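Local structure of probable transcriptional regulatory protein aq_1575 (1LFP) at residues Phe82-Tyr87 against Leu100-Asn105; Lys137-Val142 against Gln198-Pro203. The protein probably binds DNA and regulates transcription in the cytoplasm. All coordinates share one frame; numbering follows the deposited sequence.

Contact 1. Residues Phe82-Tyr87 against Leu100-Asn105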
loop_
_atom_site.group_PDB
_atom_site.type_symbol
_atom_site.label_atom_id
_atom_site.label_comp_id
_atom_site.label_asym_id
_atom_site.label_seq_id
_atom_site.Cartn_x
_atom_site.Cartn_y
_atom_site.Cartn_z
ATOM N N PHE A 82 -2.387 18.032 -4.273
ATOM C CA PHE A 82 -1.941 16.725 -3.785
ATOM C C PHE A 82 -1.222 15.982 -4.911
ATOM O O PHE A 82 -1.771 15.827 -6.008
ATOM C CB PHE A 82 -3.123 15.870 -3.311
ATOM C CG PHE A 82 -3.490 16.074 -1.880
ATOM C CD1 PHE A 82 -2.605 15.735 -0.863
ATOM C CD2 PHE A 82 -4.715 16.635 -1.540
ATOM C CE1 PHE A 82 -2.921 15.954 0.468
ATOM C CE2 PHE A 82 -5.046 16.861 -0.215
ATOM C CZ PHE A 82 -4.143 16.520 0.800
ATOM N N GLU A 83 0.010 15.532 -4.652
ATOM C CA GLU A 83 0.751 14.768 -5.662
ATOM C C GLU A 83 1.392 13.545 -5.000
ATOM O O GLU A 83 1.591 13.533 -3.787
ATOM C CB GLU A 83 1.860 15.602 -6.302
ATOM C CG GLU A 83 2.189 15.236 -7.765
ATOM C CD GLU A 83 2.234 13.729 -8.054
ATOM O OE1 GLU A 83 1.158 13.110 -8.254
ATOM O OE2 GLU A 83 3.354 13.166 -8.080
ATOM N N GLU A 84 1.705 12.542 -5.809
ATOM C CA GLU A 84 2.346 11.299 -5.334
ATOM C C GLU A 84 3.855 11.455 -5.418
ATOM O O GLU A 84 4.370 11.879 -6.451
ATOM C CB GLU A 84 1.929 10.095 -6.178
ATOM C CG GLU A 84 0.436 9.857 -6.283
ATOM C CD GLU A 84 0.082 8.531 -6.936
ATOM O OE1 GLU A 84 -0.333 7.607 -6.208
ATOM O OE2 GLU A 84 0.209 8.397 -8.175
ATOM N N VAL A 85 4.557 11.139 -4.334
ATOM C CA VAL A 85 6.012 11.245 -4.319
ATOM C C VAL A 85 6.542 9.898 -3.837
ATOM O O VAL A 85 5.916 9.268 -3.009
ATOM C CB VAL A 85 6.490 12.383 -3.368
ATOM C CG1 VAL A 85 5.854 12.248 -2.016
ATOM C CG2 VAL A 85 8.008 12.362 -3.226
ATOM N N ILE A 86 7.661 9.465 -4.393
ATOM C CA ILE A 86 8.257 8.214 -3.977
ATOM C C ILE A 86 9.524 8.508 -3.245
ATOM O O ILE A 86 10.420 9.172 -3.778
ATOM C CB ILE A 86 8.568 7.326 -5.179
ATOM C CG1 ILE A 86 7.255 7.034 -5.900
ATOM C CG2 ILE A 86 9.281 6.056 -4.723
ATOM C CD1 ILE A 86 6.195 6.614 -4.937
ATOM N N TYR A 87 9.614 8.047 -1.998
ATOM C CA TYR A 87 10.832 8.243 -1.235
ATOM C C TYR A 87 11.572 6.925 -1.219
ATOM O O TYR A 87 10.964 5.857 -1.338
ATOM C CB TYR A 87 10.537 8.683 0.200
ATOM C CG TYR A 87 9.967 10.062 0.257
ATOM C CD1 TYR A 87 10.786 11.192 0.108
ATOM C CD2 TYR A 87 8.606 10.247 0.414
ATOM C CE1 TYR A 87 10.238 12.452 0.115
ATOM C CE2 TYR A 87 8.044 11.508 0.421
ATOM C CZ TYR A 87 8.868 12.605 0.268
ATOM O OH TYR A 87 8.253 13.844 0.259
ATOM N N LEU A 100 5.630 5.336 -0.566
ATOM C CA LEU A 100 4.751 5.968 -1.539
ATOM C C LEU A 100 3.907 6.957 -0.727
ATOM O O LEU A 100 3.181 6.576 0.186
ATOM C CB LEU A 100 3.905 4.884 -2.216
ATOM C CG LEU A 100 4.487 4.138 -3.428
ATOM C CD1 LEU A 100 5.947 3.706 -3.227
ATOM C CD2 LEU A 100 3.549 2.992 -3.780
ATOM N N ALA A 101 4.067 8.246 -1.018
ATOM C CA ALA A 101 3.347 9.262 -0.275
ATOM C C ALA A 101 2.479 10.114 -1.201
ATOM O O ALA A 101 2.699 10.158 -2.408
ATOM C CB ALA A 101 4.346 10.129 0.472
ATOM N N THR A 102 1.431 10.718 -0.633
ATOM C CA THR A 102 0.537 11.601 -1.395
ATOM C C THR A 102 0.472 12.789 -0.463
ATOM O O THR A 102 -0.124 12.695 0.617
ATOM C CB THR A 102 -0.874 10.990 -1.606
ATOM O OG1 THR A 102 -0.778 9.774 -2.364
ATOM C CG2 THR A 102 -1.760 11.978 -2.380
ATOM N N THR A 103 1.080 13.903 -0.875
ATOM C CA THR A 103 1.198 15.073 -0.023
ATOM C C THR A 103 0.932 16.375 -0.756
ATOM O O THR A 103 1.046 16.445 -1.985
ATOM C CB THR A 103 2.628 15.111 0.645
ATOM O OG1 THR A 103 2.753 16.257 1.493
ATOM C CG2 THR A 103 3.731 15.148 -0.414
ATOM N N ASP A 104 0.551 17.396 0.002
ATOM C CA ASP A 104 0.277 18.707 -0.581
ATOM C C ASP A 104 1.434 19.655 -0.290
ATOM O O ASP A 104 1.362 20.844 -0.595
ATOM C CB ASP A 104 -1.013 19.301 -0.001
ATOM C CG ASP A 104 -0.858 19.736 1.452
ATOM O OD1 ASP A 104 -1.661 20.579 1.917
ATOM O OD2 ASP A 104 0.059 19.235 2.138
ATOM N N ASN A 105 2.493 19.123 0.320
ATOM C CA ASN A 105 3.668 19.909 0.655
ATOM C C ASN A 105 4.882 18.986 0.744
ATOM O O ASN A 105 5.278 18.559 1.826
ATOM C CB ASN A 105 3.465 20.612 1.998
ATOM C CG ASN A 105 4.454 21.723 2.223
ATOM O OD1 ASN A 105 5.666 21.552 2.060
ATOM N ND2 ASN A 105 3.942 22.883 2.598
#
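The ring of Phe-82 turns one face to Asp-104, whose CB sits 4.2 Å from the ring centroid, 22° off the normal, in a CH-pi contact offset toward the rim. Ring and carboxylate planes are only 20° apart, while Asp-104 sends its charge to a salt bridge with Arg-108. An alanine in place of Phe-82 would probably leave Asp-104 CB without its aromatic cover and open a gap beside Thr-102 CG2. Backbone bonds follow in two reciprocal pairs, Glu-83 with Thr-103 and Val-85 with Ala-101. The two segments belong to the arms of a beta hairpin, strands 83-91 and 95-103, within a mixed sheet. Apolar packing divides between its faces. On one, Val-85 CG1, in the crowded position between backbone N and carbonyl carbon (chi1 51°), lies 3.6 Å from Ala-101 CB, which also meets the edge of the Tyr-87 ring at CE2 (3.9 Å). On the other, Ile-86 and Leu-100 run side by side, with Ile-86 CD1 pressed tightly to Leu-100 CG at 3.4 Å. Among polar side chains, Thr-103 OG1 accepts from Asn-105 N (3.1 Å), forming an ST turn, and is also hydrogen-bonded to Thr-109 OG1; Glu-84, alongside Thr-102, forms a salt bridge with Arg-48.

Contact 2. Residues Lys137-Val142 against Gln198-Pro203; sequences KGYIEV and QITWKP
Lys-137 and Thr-200 form a hydrogen-bonded antiparallel pair, each backbone N donating to the other's O at 2.8 Å. Two residues along, Tyr-139 and Gln-198 repeat the pattern, but the bond from Tyr-139 N to Gln-198 O, though short at 2.7 Å, is bent to 138° at the hydrogen. Between them Gly-138 faces Ile-199 in a non-hydrogen-bonded pair. The axes of the two short segments make an angle of 115°, a strongly twisted pairing; it continues past Tyr-139, where the backbone of Glu-141 bonds to Glu-195 and Lys-196.

Strand 196-203 is an outer strand of a four-stranded antiparallel sheet; strand 134-143 lies inside it, bonded on its other side to strand 170-175. The side chains of Lys-137, Tyr-139, Gln-198 and Thr-200 share one face. There Thr-200 CG2 packs obliquely against Tyr-139, coming within 3.4 Å of CB. Gln-198 lies beside the same ring and points the same way, its amide plane 33° from the ring plane and its NE2 3.9 Å from Tyr-139 CD1. At the far end of the ring, Tyr-139 OH donates to Glu-141 OE2 at 2.7 Å, a bond that would limit swinging of the phenol. Lys-137 and Lys-202 meet through their aliphatic parts, CG to CB at 4.0 Å; the ammonium of Lys-202 leads away to a salt bridge with Asp-163 and a cation-pi contact with Tyr-174. On the opposite face, Ile-199 CD1 rests 4.1 Å from Gly-138 CA, and Ile-199 also touches Leu-180 of helix 180-188.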
loop_
_atom_site.group_PDB
_atom_site.type_symbol
_atom_site.label_atom_id
_atom_site.label_comp_id
_atom_site.label_asym_id
_atom_site.label_seq_id
_atom_site.Cartn_x
_atom_site.Cartn_y
_atom_site.Cartn_z
ATOM N N LYS A 137 4.396 -3.549 -9.501
ATOM C CA LYS A 137 3.444 -4.630 -9.742
ATOM C C LYS A 137 2.040 -4.260 -9.267
ATOM O O LYS A 137 1.848 -3.375 -8.429
ATOM C CB LYS A 137 3.803 -5.905 -8.949
ATOM C CG LYS A 137 5.132 -6.607 -9.262
ATOM C CD LYS A 137 4.996 -7.455 -10.528
ATOM C CE LYS A 137 6.341 -7.955 -10.973
ATOM N NZ LYS A 137 7.224 -6.785 -11.014
ATOM N N GLY A 138 1.063 -4.971 -9.812
ATOM C CA GLY A 138 -0.298 -4.817 -9.320
ATOM C C GLY A 138 -0.329 -5.665 -8.059
ATOM O O GLY A 138 0.326 -6.683 -7.997
ATOM N N TYR A 139 -1.127 -5.260 -7.078
ATOM C CA TYR A 139 -1.216 -5.957 -5.816
ATOM C C TYR A 139 -2.679 -6.090 -5.425
ATOM O O TYR A 139 -3.397 -5.104 -5.373
ATOM C CB TYR A 139 -0.452 -5.111 -4.792
ATOM C CG TYR A 139 -0.502 -5.580 -3.383
ATOM C CD1 TYR A 139 -1.419 -5.045 -2.483
ATOM C CD2 TYR A 139 0.441 -6.501 -2.916
ATOM C CE1 TYR A 139 -1.384 -5.403 -1.134
ATOM C CE2 TYR A 139 0.482 -6.871 -1.581
ATOM C CZ TYR A 139 -0.431 -6.323 -0.693
ATOM O OH TYR A 139 -0.408 -6.716 0.633
ATOM N N ILE A 140 -3.096 -7.321 -5.144
ATOM C CA ILE A 140 -4.472 -7.619 -4.771
ATOM C C ILE A 140 -4.518 -8.357 -3.460
ATOM O O ILE A 140 -3.764 -9.318 -3.270
ATOM C CB ILE A 140 -5.142 -8.489 -5.865
ATOM C CG1 ILE A 140 -5.279 -7.646 -7.146
ATOM C CG2 ILE A 140 -6.518 -9.011 -5.356
ATOM C CD1 ILE A 140 -5.623 -8.454 -8.438
ATOM N N GLU A 141 -5.393 -7.919 -2.555
ATOM C CA GLU A 141 -5.537 -8.568 -1.258
ATOM C C GLU A 141 -6.897 -9.235 -1.217
ATOM O O GLU A 141 -7.868 -8.658 -1.674
ATOM C CB GLU A 141 -5.435 -7.553 -0.106
ATOM C CG GLU A 141 -4.031 -7.476 0.497
ATOM C CD GLU A 141 -3.854 -6.359 1.517
ATOM O OE1 GLU A 141 -4.805 -6.093 2.301
ATOM O OE2 GLU A 141 -2.747 -5.756 1.534
ATOM N N VAL A 142 -6.939 -10.450 -0.687
ATOM C CA VAL A 142 -8.196 -11.208 -0.570
ATOM C C VAL A 142 -8.249 -11.793 0.827
ATOM O O VAL A 142 -7.298 -12.414 1.310
ATOM C CB VAL A 142 -8.281 -12.340 -1.644
ATOM C CG1 VAL A 142 -7.000 -13.065 -1.717
ATOM C CG2 VAL A 142 -9.413 -13.323 -1.329
ATOM N N GLN A 198 -4.232 -2.412 -5.855
ATOM C CA GLN A 198 -3.494 -1.182 -6.098
ATOM C C GLN A 198 -2.143 -1.499 -6.720
ATOM O O GLN A 198 -1.691 -2.633 -6.716
ATOM C CB GLN A 198 -3.259 -0.455 -4.753
ATOM C CG GLN A 198 -2.558 -1.348 -3.714
ATOM C CD GLN A 198 -2.408 -0.691 -2.323
ATOM O OE1 GLN A 198 -3.067 0.297 -2.008
ATOM N NE2 GLN A 198 -1.543 -1.264 -1.494
ATOM N N ILE A 199 -1.472 -0.460 -7.202
ATOM C CA ILE A 199 -0.150 -0.626 -7.770
ATOM C C ILE A 199 0.833 -0.465 -6.613
ATOM O O ILE A 199 0.708 0.474 -5.805
ATOM C CB ILE A 199 0.114 0.484 -8.835
ATOM C CG1 ILE A 199 -0.755 0.240 -10.062
ATOM C CG2 ILE A 199 1.611 0.557 -9.166
ATOM C CD1 ILE A 199 -0.435 -1.016 -10.817
ATOM N N THR A 200 1.794 -1.385 -6.515
ATOM C CA THR A 200 2.798 -1.313 -5.463
ATOM C C THR A 200 4.165 -1.671 -6.062
ATOM O O THR A 200 4.311 -1.799 -7.283
ATOM C CB THR A 200 2.467 -2.275 -4.303
ATOM O OG1 THR A 200 3.335 -2.017 -3.201
ATOM C CG2 THR A 200 2.599 -3.724 -4.720
ATOM N N TRP A 201 5.169 -1.801 -5.207
ATOM C CA TRP A 201 6.516 -2.180 -5.674
ATOM C C TRP A 201 6.861 -3.454 -4.909
ATOM O O TRP A 201 6.514 -3.553 -3.749
ATOM C CB TRP A 201 7.519 -1.089 -5.352
ATOM C CG TRP A 201 7.346 0.098 -6.169
ATOM C CD1 TRP A 201 6.334 1.004 -6.067
ATOM C CD2 TRP A 201 8.153 0.503 -7.287
ATOM N NE1 TRP A 201 6.454 1.953 -7.072
ATOM C CE2 TRP A 201 7.566 1.664 -7.823
ATOM C CE3 TRP A 201 9.317 -0.007 -7.892
ATOM C CZ2 TRP A 201 8.108 2.332 -8.940
ATOM C CZ3 TRP A 201 9.866 0.658 -8.997
ATOM C CH2 TRP A 201 9.256 1.817 -9.508
ATOM N N LYS A 202 7.460 -4.425 -5.584
ATOM C CA LYS A 202 7.787 -5.707 -4.956
ATOM C C LYS A 202 9.298 -5.941 -4.995
ATOM O O LYS A 202 9.924 -5.782 -6.025
ATOM C CB LYS A 202 7.079 -6.831 -5.747
ATOM C CG LYS A 202 7.312 -8.258 -5.193
ATOM C CD LYS A 202 6.542 -9.271 -6.063
ATOM C CE LYS A 202 6.464 -10.676 -5.402
ATOM N NZ LYS A 202 7.558 -11.578 -5.837
ATOM N N PRO A 203 9.911 -6.318 -3.861
ATOM C CA PRO A 203 11.357 -6.555 -3.931
ATOM C C PRO A 203 11.709 -7.696 -4.871
ATOM O O PRO A 203 10.976 -8.695 -4.956
ATOM C CB PRO A 203 11.739 -6.867 -2.470
ATOM C CG PRO A 203 10.464 -7.343 -1.882
ATOM C CD PRO A 203 9.400 -6.483 -2.496
#

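In the fold
Both contacts are partly buried antiparallel strand pairings, yet they illustrate different ways of building a sheet. Contact 1 joins neighbours in sequence, the two arms of a hairpin in the mixed sheet; contact 2 brings together segments 56 residues apart at their closest ends, in the second sheet. Contact 2 lies nearer the centre of the chain, its centre about 7 Å away against 13 Å for contact 1. Hydrocarbon packing occupies both faces of the hairpin, whereas contact 2 relies more on the flanks of polar and charged side chains. Their centres are about 18 Å apart, but Leu-100 CD1 packs against Trp-201 CD1 at 3.9 Å, and strand 231-239 touches side chains of both.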